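Long-range contacts in aldehyde dehydrogenase 21 (ALDH21) (Physcomitrella patens subsp. patens, PDB 5N5S), which probably catalyses the NADP(+)-dependent oxidation of D-glyceraldehyde 3-phosphate to 3-phosphoglycerate without phosphorylation, as a member of the aldehyde dehydrogenase family: residues Q120-E125 with P218-I223; K369-W374 with E413-P418; E397-E402 with G417-L422; N409-E414 with C435-Y440. All coordinates share one frame; numbering follows the deposited sequence.

Interaction 1 of 4, residues Q120-E125 with P218-I223; sequences QTLTME and PLSALI
E125 carries the polar part of this contact, its carboxylate set against the first turn of helix 219-229. OE1 takes the backbone N-H of L219 at 2.9 Å on its syn lone pair, while OE2 accepts twice from S220: OG lies 2.7 Å from OE2 and nearly in line with the C-O bond, and the backbone N of S220 reaches the same OE2 from the syn side, 23° out of the carboxylate plane. Three bonds on two oxygens fix the rotation of the carboxylate. Because the N-H groups of an opening helical turn point toward it, the negative charge is probably also favoured by the helix dipole. The group gets there because CG of E125 sits between the backbone N and carbonyl carbon (chi1 76°) and the chain then runs extended.

Apolar contacts flank this polar centre. CG2 of T121 rests 3.6 Å from CB of L219, and the same methyl meets CD1 of I223 tip to tip at 3.8 Å. CE of M124 touches CD2 of L219, also at 3.8 Å, the two side chains crossing at about a right angle. The OG1 of T121 turns back to E117 O within its own helix.

The short helical segments run roughly antiparallel, at 153°, with axes 10.0 Å apart. L122 leans on helix 130-151, whereas L219 also packs on strands 38-44 and 66-71.

Interaction 2 of 4, residues K369-W374 with E413-P418; sequences KGIEDW and EEIFGP. With NAP (NADP nicotinamide-adenine-dinucleotide phosphate), chain G.
The indole of W374 presents its six-membered edge to the loop 413-418: E414 O lies near the ring plane, 3.4 Å from CZ3. Obliquely placed are CB of E413, 3.6 Å from CH2, and CD1 of I415, 3.7 Å from CE3. The second flat group, F416, turns to the cofactor, with C3D of the NADP ribose over one face and C2D 3.5 Å from CE1. With CG anti to the backbone N (chi1 -153°), the ring is carried away from helix 365-380 and up to the ribose.

I371 completes the apolar contact. Its CG1 packs 3.8 Å from CD1 of I415 and also approaches CA of G417, where a modelled CB would clash with CG1. With an alanine in place of F416 the ring against the ribose is gone, and the sugar would probably be freer to shift.

Beside the ring, the extended side chain of E414 binds both ribose hydroxyls: O3D donates to OE1 at 2.9 Å and O2D to OE2 at 2.8 Å. Q324 ties down the backbone of E413 and I415. A Glu-x-Phe-Gly-Pro sequence gripping the nicotinamide ribose is characteristic of aldehyde dehydrogenases, here with helix 365-380 packed behind the loop.

Interaction 3 of 4, residues E397-E402 with G417-L422; sequences EPTVIE and GPVVLL
T399 and V419 open a ladder of four parallel bridges that ends at E402 and L422. Four backbone hydrogen bonds join the strands: T399 N to P418 O at 2.8 Å, V420 N to T399 O, I401 N to V420 O and L422 N to I401 O. The first is nearly straight, with 171° at the hydrogen. CA-H...O contacts run between them, such as CA of V400 to O of V420 at 3.3 Å.

Strands 395-402 and 419-425 belong to a beta-alpha-beta unit whose connection holds helix 409-412; the axes of their paired segments lie 4.6 Å apart at 23°, as part of a larger mixed sheet.

Apolar contacts fall on both faces. On the face of T399, I401, V419 and L421, CD1 of I401 reaches CG1 of V419 at 3.9 Å. On the other, CG1 of V400 meets CD1 of L422 at 4.2 Å, with F313 touching V400 and V420.

Among polar side chains, OG1 of T399 donates to E397 O at 2.8 Å, its chi1 of -48° setting the hydroxyl beside the backbone N. A valine in place of T399 has no hydroxyl to give, and the backbone at E397 would probably be less firmly held to the start of the paired strand. E402 OE1 pairs outside the ladder with K337 and Y333.

Interaction 4 of 4, residues N409-E414 with C435-Y440; sequences NARKEE and CNNTHY. With NAP (NADP nicotinamide-adenine-dinucleotide phosphate), chain G.
R411 grips the backbone carbonyl of N437 with both terminal nitrogens, and two bonds to one oxygen tie this end of the contact. NH1 and NH2 each stand 3.0 Å from N437 O, which lies within 1° of the guanidinium plane. NH1 comes in on a lone pair in the carbonyl plane, whereas NH2 lies closer to the carbonyl direction. A bend at chi2 (55°) brings the chain round to this position, and E434 gives NH1 a salt bridge, which probably offsets the charge of this buried arginine. N437 ND2 binds the same glutamate.

Y440 is the second buried anchor. Its OH accepts the backbone N-H of E414 at 3.2 Å and lies 3.7 Å from CB of that residue. By holding the backbone N of E414, the tyrosine probably helps to position this NADP-binding residue from the second shell.

The outer side is looser. NE2 of H439 makes a weak bond to K412 O at 3.1 Å, with only 127° at the hydrogen, and K412 itself is exposed. CE1 of H439 comes 3.4 Å from OE1 of E413, which lies at the edge of the imidazole. D486 holds ND1 of the same ring.

R411 also lies against strands 323-329 and 419-425, while N409 touches W374 and A410 touches A378, both of helix 365-380; the loop 435-440 leads from helix 428-435 toward strand 443-447.

Interactions 1 and 3 are buried, whereas interactions 2 and 4 are partly buried and both meet the NADP. Interaction 1 stands apart, its centre 25 to 31 Å from the others, and joins two helices through a carboxylate and a helix start. The other three cluster within 9 to 14 Å. Interactions 2 and 3 share G417 and P418, where the cofactor loop passes into the sheet, and I371 packs on V419. Interactions 2 and 4 share E413 and E414, one backed by apolar and aromatic contacts, the other by polar bonds. Interaction 3 relies on regular backbone bonding, and its L421 leans on helix 409-412 of interaction 4.

Interaction 1 of 4, residues Q120-E125 with P218-I223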
# COMPACT_ATOMS: atom_id res chain seq x y z
N GLN B 120 -6.18 17.50 -36.04
CA GLN B 120 -6.00 18.52 -37.09
C GLN B 120 -5.78 19.90 -36.47
O GLN B 120 -4.91 20.64 -36.92
CB GLN B 120 -7.19 18.54 -38.07
CG GLN B 120 -7.29 17.32 -38.99
CD GLN B 120 -6.18 17.20 -40.00
OE1 GLN B 120 -5.69 18.19 -40.55
NE2 GLN B 120 -5.79 15.98 -40.31
N THR B 121 -6.54 20.22 -35.40
CA THR B 121 -6.46 21.49 -34.67
C THR B 121 -5.10 21.62 -33.99
O THR B 121 -4.49 22.69 -34.03
CB THR B 121 -7.64 21.60 -33.71
OG1 THR B 121 -8.85 21.45 -34.44
CG2 THR B 121 -7.67 22.91 -32.98
N LEU B 122 -4.63 20.52 -33.37
CA LEU B 122 -3.36 20.37 -32.67
C LEU B 122 -2.20 20.67 -33.61
O LEU B 122 -1.39 21.54 -33.29
CB LEU B 122 -3.27 18.92 -32.13
CG LEU B 122 -2.45 18.61 -30.89
CD1 LEU B 122 -3.04 19.22 -29.65
CD2 LEU B 122 -2.48 17.15 -30.64
N THR B 123 -2.17 20.03 -34.81
CA THR B 123 -1.18 20.20 -35.88
C THR B 123 -1.14 21.65 -36.36
O THR B 123 -0.06 22.23 -36.51
CB THR B 123 -1.48 19.21 -37.03
OG1 THR B 123 -1.15 17.89 -36.61
CG2 THR B 123 -0.72 19.52 -38.32
N MET B 124 -2.33 22.23 -36.58
CA MET B 124 -2.52 23.59 -37.08
C MET B 124 -1.97 24.66 -36.13
O MET B 124 -1.21 25.53 -36.58
CB MET B 124 -4.00 23.83 -37.40
CG MET B 124 -4.30 25.15 -38.06
SD MET B 124 -4.80 26.39 -36.84
CE MET B 124 -6.49 25.85 -36.49
N GLU B 125 -2.33 24.60 -34.84
CA GLU B 125 -1.95 25.60 -33.85
C GLU B 125 -0.54 25.42 -33.26
O GLU B 125 -0.03 26.37 -32.68
CB GLU B 125 -3.00 25.71 -32.74
CG GLU B 125 -3.00 24.58 -31.72
CD GLU B 125 -3.91 24.75 -30.53
OE1 GLU B 125 -4.35 25.89 -30.27
OE2 GLU B 125 -4.17 23.74 -29.83
N PRO B 218 -4.15 27.78 -27.73
CA PRO B 218 -5.25 27.64 -26.76
C PRO B 218 -6.41 26.73 -27.15
O PRO B 218 -7.18 26.34 -26.28
CB PRO B 218 -5.73 29.08 -26.59
CG PRO B 218 -5.46 29.73 -27.92
CD PRO B 218 -4.38 28.94 -28.62
N LEU B 219 -6.58 26.45 -28.46
CA LEU B 219 -7.67 25.69 -29.07
C LEU B 219 -7.90 24.31 -28.46
O LEU B 219 -9.05 23.94 -28.24
CB LEU B 219 -7.46 25.59 -30.59
CG LEU B 219 -7.98 26.72 -31.51
CD1 LEU B 219 -7.66 28.11 -30.99
CD2 LEU B 219 -7.39 26.58 -32.89
N SER B 220 -6.81 23.56 -28.17
CA SER B 220 -6.87 22.22 -27.56
C SER B 220 -7.53 22.28 -26.20
O SER B 220 -8.39 21.44 -25.91
CB SER B 220 -5.47 21.63 -27.44
OG SER B 220 -4.96 21.41 -28.74
N ALA B 221 -7.17 23.29 -25.39
CA ALA B 221 -7.73 23.53 -24.06
C ALA B 221 -9.19 24.00 -24.15
O ALA B 221 -9.98 23.68 -23.27
CB ALA B 221 -6.90 24.56 -23.32
N LEU B 222 -9.53 24.74 -25.22
CA LEU B 222 -10.89 25.25 -25.43
C LEU B 222 -11.85 24.17 -25.90
O LEU B 222 -13.04 24.25 -25.57
CB LEU B 222 -10.90 26.46 -26.37
CG LEU B 222 -10.23 27.73 -25.83
CD1 LEU B 222 -10.05 28.75 -26.92
CD2 LEU B 222 -10.99 28.33 -24.67
N ILE B 223 -11.35 23.15 -26.63
CA ILE B 223 -12.14 22.00 -27.09
C ILE B 223 -12.48 21.14 -25.86
O ILE B 223 -13.60 20.61 -25.76
CB ILE B 223 -11.44 21.22 -28.26
CG1 ILE B 223 -11.48 22.06 -29.57
CG2 ILE B 223 -12.07 19.84 -28.50
CD1 ILE B 223 -10.37 21.78 -30.57

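Interaction 2 of 4, residues K369-W374 with E413-P418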
# COMPACT_ATOMS: atom_id res chain seq x y z
N LYS B 369 15.61 30.82 -35.46
CA LYS B 369 16.80 31.68 -35.57
C LYS B 369 17.74 31.45 -34.38
O LYS B 369 18.95 31.36 -34.59
CB LYS B 369 16.41 33.16 -35.66
CG LYS B 369 16.44 33.71 -37.07
CD LYS B 369 16.56 35.24 -37.07
CE LYS B 369 16.57 35.82 -38.47
NZ LYS B 369 15.20 35.90 -39.04
N GLY B 370 17.17 31.33 -33.18
CA GLY B 370 17.90 31.09 -31.94
C GLY B 370 18.66 29.77 -31.94
O GLY B 370 19.79 29.72 -31.45
N ILE B 371 18.05 28.72 -32.53
CA ILE B 371 18.64 27.38 -32.68
C ILE B 371 19.82 27.46 -33.67
O ILE B 371 20.90 26.93 -33.38
CB ILE B 371 17.56 26.30 -33.01
CG1 ILE B 371 16.93 25.71 -31.72
CG2 ILE B 371 18.11 25.14 -33.84
CD1 ILE B 371 15.90 26.56 -31.00
N GLU B 372 19.63 28.18 -34.80
CA GLU B 372 20.63 28.41 -35.84
C GLU B 372 21.85 29.14 -35.26
O GLU B 372 22.99 28.79 -35.60
CB GLU B 372 20.01 29.21 -37.00
CG GLU B 372 20.87 29.30 -38.25
CD GLU B 372 20.47 30.34 -39.28
OE1 GLU B 372 19.66 31.24 -38.96
OE2 GLU B 372 20.98 30.26 -40.42
N ASP B 373 21.61 30.12 -34.36
CA ASP B 373 22.64 30.90 -33.68
C ASP B 373 23.47 30.02 -32.75
O ASP B 373 24.70 30.07 -32.80
CB ASP B 373 22.03 32.09 -32.91
CG ASP B 373 21.45 33.21 -33.79
OD1 ASP B 373 22.10 33.58 -34.79
OD2 ASP B 373 20.39 33.75 -33.42
N TRP B 374 22.80 29.18 -31.93
CA TRP B 374 23.43 28.25 -30.98
C TRP B 374 24.22 27.14 -31.65
O TRP B 374 25.20 26.66 -31.07
CB TRP B 374 22.39 27.68 -30.01
CG TRP B 374 21.99 28.60 -28.90
CD1 TRP B 374 22.18 29.95 -28.83
CD2 TRP B 374 21.26 28.24 -27.71
NE1 TRP B 374 21.65 30.44 -27.66
CE2 TRP B 374 21.06 29.42 -26.96
CE3 TRP B 374 20.78 27.02 -27.20
CZ2 TRP B 374 20.41 29.42 -25.72
CZ3 TRP B 374 20.12 27.02 -25.98
CH2 TRP B 374 19.93 28.21 -25.26
N GLU B 413 22.69 25.02 -21.81
CA GLU B 413 21.26 25.31 -21.76
C GLU B 413 20.42 24.34 -22.61
O GLU B 413 20.96 23.68 -23.51
CB GLU B 413 21.00 26.78 -22.17
CG GLU B 413 21.83 27.82 -21.41
CD GLU B 413 21.64 27.93 -19.91
OE1 GLU B 413 20.52 27.65 -19.41
OE2 GLU B 413 22.61 28.31 -19.23
N GLU B 414 19.10 24.27 -22.33
CA GLU B 414 18.14 23.46 -23.07
C GLU B 414 17.97 24.05 -24.47
O GLU B 414 17.60 25.22 -24.62
CB GLU B 414 16.79 23.42 -22.32
CG GLU B 414 15.66 22.80 -23.14
CD GLU B 414 14.34 22.65 -22.41
OE1 GLU B 414 14.02 23.53 -21.58
OE2 GLU B 414 13.62 21.67 -22.70
N ILE B 415 18.28 23.24 -25.49
CA ILE B 415 18.23 23.65 -26.89
C ILE B 415 16.77 23.78 -27.38
O ILE B 415 16.43 24.80 -27.99
CB ILE B 415 19.15 22.72 -27.75
CG1 ILE B 415 20.26 23.53 -28.48
CG2 ILE B 415 18.43 21.73 -28.69
CD1 ILE B 415 19.84 24.45 -29.68
N PHE B 416 15.90 22.78 -27.07
CA PHE B 416 14.48 22.71 -27.45
C PHE B 416 14.33 22.86 -28.99
O PHE B 416 13.47 23.60 -29.47
CB PHE B 416 13.65 23.74 -26.64
CG PHE B 416 12.20 23.41 -26.44
CD1 PHE B 416 11.81 22.44 -25.51
CD2 PHE B 416 11.20 24.10 -27.12
CE1 PHE B 416 10.46 22.14 -25.31
CE2 PHE B 416 9.86 23.80 -26.91
CZ PHE B 416 9.49 22.83 -26.00
N GLY B 417 15.20 22.17 -29.72
CA GLY B 417 15.28 22.17 -31.17
C GLY B 417 15.77 20.86 -31.76
O GLY B 417 16.14 19.96 -31.00
N PRO B 418 15.78 20.71 -33.11
CA PRO B 418 16.24 19.44 -33.70
C PRO B 418 17.77 19.37 -33.78
O PRO B 418 18.35 19.33 -34.86
CB PRO B 418 15.55 19.40 -35.07
CG PRO B 418 15.30 20.83 -35.42
CD PRO B 418 15.40 21.67 -34.17
PA NAP G . 6.88 29.23 -21.08
O1A NAP G . 7.58 29.41 -19.78
O2A NAP G . 7.21 30.32 -22.12
O5B NAP G . 5.30 29.32 -20.91
C5B NAP G . 4.43 28.36 -20.28
C4B NAP G . 3.16 29.07 -19.87
O4B NAP G . 3.46 30.08 -18.88
C3B NAP G . 2.38 29.78 -20.98
O3B NAP G . 0.98 29.55 -20.80
C2B NAP G . 2.74 31.25 -20.76
O2B NAP G . 1.84 32.23 -21.33
C1B NAP G . 2.84 31.30 -19.24
N9A NAP G . 3.51 32.40 -18.56
C8A NAP G . 4.75 32.92 -18.84
N7A NAP G . 5.13 33.86 -18.01
C5A NAP G . 4.08 33.96 -17.11
C6A NAP G . 3.87 34.76 -15.97
N6A NAP G . 4.77 35.63 -15.50
N1A NAP G . 2.70 34.61 -15.30
C2A NAP G . 1.82 33.72 -15.74
N3A NAP G . 1.90 32.90 -16.80
C4A NAP G . 3.07 33.07 -17.44
O3 NAP G . 7.06 27.86 -21.89
PN NAP G . 6.68 27.35 -23.35
O1N NAP G . 7.52 28.05 -24.35
O2N NAP G . 5.21 27.38 -23.51
O5D NAP G . 7.18 25.83 -23.26
C5D NAP G . 8.58 25.49 -23.36
C4D NAP G . 9.19 25.09 -22.03
O4D NAP G . 8.30 24.17 -21.34
C3D NAP G . 10.51 24.35 -22.12
O3D NAP G . 11.43 24.76 -21.11
C2D NAP G . 10.07 22.90 -21.95
O2D NAP G . 11.08 21.99 -21.53
C1D NAP G . 9.03 23.08 -20.80
N1N NAP G . 8.11 21.88 -20.72
C2N NAP G . 8.09 21.07 -19.56
C3N NAP G . 7.34 19.91 -19.56
C7N NAP G . 7.33 18.88 -18.45
O7N NAP G . 6.50 17.94 -18.49
N7N NAP G . 8.20 19.03 -17.44
C4N NAP G . 6.61 19.59 -20.71
C5N NAP G . 6.64 20.41 -21.82
C6N NAP G . 7.38 21.55 -21.81
P2B NAP G . 1.86 32.73 -22.86
O1X NAP G . 2.62 31.84 -23.80
O2X NAP G . 2.38 34.18 -22.81
O3X NAP G . 0.35 32.72 -23.12

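Interaction 3 of 4, residues E397-E402 with G417-L422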
# COMPACT_ATOMS: atom_id res chain seq x y z
N GLU B 397 16.92 22.48 -40.16
CA GLU B 397 17.39 21.14 -40.51
C GLU B 397 17.78 20.29 -39.28
O GLU B 397 18.40 20.84 -38.37
CB GLU B 397 18.59 21.22 -41.46
CG GLU B 397 18.26 21.66 -42.87
CD GLU B 397 19.39 21.55 -43.87
OE1 GLU B 397 19.11 21.23 -45.05
OE2 GLU B 397 20.57 21.77 -43.49
N PRO B 398 17.47 18.97 -39.27
CA PRO B 398 17.93 18.12 -38.15
C PRO B 398 19.46 18.14 -38.10
O PRO B 398 20.13 17.87 -39.10
CB PRO B 398 17.35 16.74 -38.49
CG PRO B 398 16.29 16.99 -39.49
CD PRO B 398 16.75 18.16 -40.28
N THR B 399 19.99 18.57 -36.95
CA THR B 399 21.42 18.80 -36.72
C THR B 399 22.05 17.83 -35.72
O THR B 399 21.44 17.50 -34.70
CB THR B 399 21.59 20.27 -36.27
OG1 THR B 399 20.88 21.12 -37.16
CG2 THR B 399 23.04 20.71 -36.21
N VAL B 400 23.29 17.39 -36.03
CA VAL B 400 24.10 16.54 -35.17
C VAL B 400 25.49 17.21 -35.05
O VAL B 400 26.16 17.41 -36.07
CB VAL B 400 24.19 15.05 -35.64
CG1 VAL B 400 25.10 14.24 -34.72
CG2 VAL B 400 22.81 14.41 -35.72
N ILE B 401 25.87 17.64 -33.83
CA ILE B 401 27.15 18.30 -33.57
C ILE B 401 27.99 17.49 -32.58
O ILE B 401 27.54 17.19 -31.47
CB ILE B 401 27.07 19.81 -33.18
CG1 ILE B 401 25.80 20.51 -33.72
CG2 ILE B 401 28.36 20.53 -33.62
CD1 ILE B 401 25.43 21.86 -33.07
N GLU B 402 29.21 17.17 -32.99
CA GLU B 402 30.17 16.36 -32.26
C GLU B 402 31.12 17.19 -31.38
O GLU B 402 31.60 18.24 -31.81
CB GLU B 402 30.95 15.53 -33.29
CG GLU B 402 31.83 14.44 -32.71
CD GLU B 402 32.73 13.79 -33.74
OE1 GLU B 402 32.46 12.63 -34.12
OE2 GLU B 402 33.70 14.45 -34.20
N GLY B 417 15.20 22.17 -29.72
CA GLY B 417 15.28 22.17 -31.17
C GLY B 417 15.77 20.86 -31.76
O GLY B 417 16.14 19.96 -31.00
N PRO B 418 15.78 20.71 -33.11
CA PRO B 418 16.24 19.44 -33.70
C PRO B 418 17.77 19.37 -33.78
O PRO B 418 18.35 19.33 -34.86
CB PRO B 418 15.55 19.40 -35.07
CG PRO B 418 15.30 20.83 -35.42
CD PRO B 418 15.40 21.67 -34.17
N VAL B 419 18.42 19.39 -32.60
CA VAL B 419 19.88 19.37 -32.42
C VAL B 419 20.25 18.26 -31.41
O VAL B 419 19.69 18.20 -30.32
CB VAL B 419 20.42 20.77 -31.97
CG1 VAL B 419 21.94 20.76 -31.86
CG2 VAL B 419 19.95 21.89 -32.90
N VAL B 420 21.19 17.39 -31.80
CA VAL B 420 21.70 16.31 -30.95
C VAL B 420 23.21 16.48 -30.83
O VAL B 420 23.88 16.66 -31.83
CB VAL B 420 21.29 14.89 -31.43
CG1 VAL B 420 21.93 13.79 -30.58
CG2 VAL B 420 19.77 14.73 -31.42
N LEU B 421 23.71 16.48 -29.59
CA LEU B 421 25.13 16.64 -29.29
C LEU B 421 25.76 15.27 -29.05
O LEU B 421 25.44 14.60 -28.06
CB LEU B 421 25.28 17.54 -28.06
CG LEU B 421 25.53 19.04 -28.27
CD1 LEU B 421 24.60 19.66 -29.31
CD2 LEU B 421 25.36 19.77 -26.98
N LEU B 422 26.63 14.84 -30.00
CA LEU B 422 27.32 13.55 -29.98
C LEU B 422 28.64 13.58 -29.21
O LEU B 422 29.48 14.47 -29.42
CB LEU B 422 27.61 13.05 -31.41
CG LEU B 422 27.17 11.62 -31.80
CD1 LEU B 422 27.67 11.28 -33.18
CD2 LEU B 422 27.67 10.56 -30.83

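Interaction 4 of 4, residues N409-E414 with C435-Y440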
# COMPACT_ATOMS: atom_id res chain seq x y z
N ASN B 409 26.35 27.36 -25.36
CA ASN B 409 24.93 27.41 -24.98
C ASN B 409 24.18 26.15 -25.37
O ASN B 409 23.30 25.72 -24.62
CB ASN B 409 24.24 28.64 -25.55
CG ASN B 409 24.51 29.91 -24.78
OD1 ASN B 409 24.41 29.96 -23.55
ND2 ASN B 409 24.80 30.97 -25.51
N ALA B 410 24.55 25.54 -26.51
CA ALA B 410 23.97 24.30 -27.02
C ALA B 410 24.17 23.11 -26.04
O ALA B 410 23.31 22.23 -25.97
CB ALA B 410 24.56 23.96 -28.38
N ARG B 411 25.28 23.12 -25.27
CA ARG B 411 25.61 22.10 -24.27
C ARG B 411 25.09 22.43 -22.86
O ARG B 411 24.58 21.54 -22.17
CB ARG B 411 27.13 21.81 -24.28
CG ARG B 411 27.67 20.87 -23.18
CD ARG B 411 26.99 19.51 -23.10
NE ARG B 411 27.56 18.66 -22.05
CZ ARG B 411 27.16 18.65 -20.79
NH1 ARG B 411 27.75 17.85 -19.91
NH2 ARG B 411 26.19 19.46 -20.38
N LYS B 412 25.25 23.69 -22.44
CA LYS B 412 24.88 24.19 -21.12
C LYS B 412 23.35 24.28 -20.92
O LYS B 412 22.80 23.70 -19.98
CB LYS B 412 25.54 25.57 -20.91
CG LYS B 412 25.64 26.04 -19.46
CD LYS B 412 25.90 27.55 -19.36
CE LYS B 412 27.28 27.98 -19.85
NZ LYS B 412 27.29 29.41 -20.24
N GLU B 413 22.69 25.02 -21.81
CA GLU B 413 21.26 25.31 -21.76
C GLU B 413 20.42 24.34 -22.61
O GLU B 413 20.96 23.68 -23.51
CB GLU B 413 21.00 26.78 -22.17
CG GLU B 413 21.83 27.82 -21.41
CD GLU B 413 21.64 27.93 -19.91
OE1 GLU B 413 20.52 27.65 -19.41
OE2 GLU B 413 22.61 28.31 -19.23
N GLU B 414 19.10 24.27 -22.33
CA GLU B 414 18.14 23.46 -23.07
C GLU B 414 17.97 24.05 -24.47
O GLU B 414 17.60 25.22 -24.62
CB GLU B 414 16.79 23.42 -22.32
CG GLU B 414 15.66 22.80 -23.14
CD GLU B 414 14.34 22.65 -22.41
OE1 GLU B 414 14.02 23.53 -21.58
OE2 GLU B 414 13.62 21.67 -22.70
N CYS B 435 26.47 12.59 -17.81
CA CYS B 435 25.01 12.66 -17.92
C CYS B 435 24.48 13.62 -16.86
O CYS B 435 23.65 14.47 -17.17
CB CYS B 435 24.38 11.28 -17.78
SG CYS B 435 24.55 10.23 -19.25
N ASN B 436 25.01 13.49 -15.63
CA ASN B 436 24.66 14.31 -14.47
C ASN B 436 25.30 15.71 -14.50
O ASN B 436 24.97 16.54 -13.67
CB ASN B 436 25.04 13.58 -13.17
CG ASN B 436 24.27 12.30 -12.92
OD1 ASN B 436 23.12 12.13 -13.33
ND2 ASN B 436 24.90 11.37 -12.21
N ASN B 437 26.22 15.96 -15.46
CA ASN B 437 26.89 17.26 -15.58
C ASN B 437 25.99 18.26 -16.33
O ASN B 437 26.25 18.63 -17.48
CB ASN B 437 28.29 17.11 -16.18
CG ASN B 437 29.13 18.36 -16.12
OD1 ASN B 437 28.85 19.31 -15.37
ND2 ASN B 437 30.17 18.39 -16.93
N THR B 438 24.90 18.66 -15.63
CA THR B 438 23.84 19.57 -16.08
C THR B 438 23.08 20.12 -14.88
O THR B 438 22.98 19.45 -13.85
CB THR B 438 22.91 18.88 -17.13
OG1 THR B 438 22.00 19.84 -17.66
CG2 THR B 438 22.15 17.68 -16.58
N HIS B 439 22.51 21.34 -15.02
CA HIS B 439 21.69 21.93 -13.97
C HIS B 439 20.25 21.37 -14.06
O HIS B 439 19.44 21.60 -13.16
CB HIS B 439 21.75 23.48 -13.95
CG HIS B 439 21.61 24.16 -15.27
ND1 HIS B 439 20.50 24.93 -15.58
CD2 HIS B 439 22.49 24.22 -16.31
CE1 HIS B 439 20.72 25.42 -16.80
NE2 HIS B 439 21.90 25.01 -17.28
N TYR B 440 19.98 20.59 -15.13
CA TYR B 440 18.70 19.93 -15.36
C TYR B 440 18.73 18.50 -14.80
O TYR B 440 19.77 18.04 -14.35
CB TYR B 440 18.35 19.93 -16.86
CG TYR B 440 18.30 21.31 -17.49
CD1 TYR B 440 17.18 22.12 -17.37
CD2 TYR B 440 19.38 21.79 -18.23
CE1 TYR B 440 17.12 23.37 -17.97
CE2 TYR B 440 19.33 23.03 -18.86
CZ TYR B 440 18.20 23.83 -18.72
OH TYR B 440 18.19 25.06 -19.32
PA NAP G . 6.88 29.23 -21.08
O1A NAP G . 7.58 29.41 -19.78
O2A NAP G . 7.21 30.32 -22.12
O5B NAP G . 5.30 29.32 -20.91
C5B NAP G . 4.43 28.36 -20.28
C4B NAP G . 3.16 29.07 -19.87
O4B NAP G . 3.46 30.08 -18.88
C3B NAP G . 2.38 29.78 -20.98
O3B NAP G . 0.98 29.55 -20.80
C2B NAP G . 2.74 31.25 -20.76
O2B NAP G . 1.84 32.23 -21.33
C1B NAP G . 2.84 31.30 -19.24
N9A NAP G . 3.51 32.40 -18.56
C8A NAP G . 4.75 32.92 -18.84
N7A NAP G . 5.13 33.86 -18.01
C5A NAP G . 4.08 33.96 -17.11
C6A NAP G . 3.87 34.76 -15.97
N6A NAP G . 4.77 35.63 -15.50
N1A NAP G . 2.70 34.61 -15.30
C2A NAP G . 1.82 33.72 -15.74
N3A NAP G . 1.90 32.90 -16.80
C4A NAP G . 3.07 33.07 -17.44
O3 NAP G . 7.06 27.86 -21.89
PN NAP G . 6.68 27.35 -23.35
O1N NAP G . 7.52 28.05 -24.35
O2N NAP G . 5.21 27.38 -23.51
O5D NAP G . 7.18 25.83 -23.26
C5D NAP G . 8.58 25.49 -23.36
C4D NAP G . 9.19 25.09 -22.03
O4D NAP G . 8.30 24.17 -21.34
C3D NAP G . 10.51 24.35 -22.12
O3D NAP G . 11.43 24.76 -21.11
C2D NAP G . 10.07 22.90 -21.95
O2D NAP G . 11.08 21.99 -21.53
C1D NAP G . 9.03 23.08 -20.80
N1N NAP G . 8.11 21.88 -20.72
C2N NAP G . 8.09 21.07 -19.56
C3N NAP G . 7.34 19.91 -19.56
C7N NAP G . 7.33 18.88 -18.45
O7N NAP G . 6.50 17.94 -18.49
N7N NAP G . 8.20 19.03 -17.44
C4N NAP G . 6.61 19.59 -20.71
C5N NAP G . 6.64 20.41 -21.82
C6N NAP G . 7.38 21.55 -21.81
P2B NAP G . 1.86 32.73 -22.86
O1X NAP G . 2.62 31.84 -23.80
O2X NAP G . 2.38 34.18 -22.81
O3X NAP G . 0.35 32.72 -23.12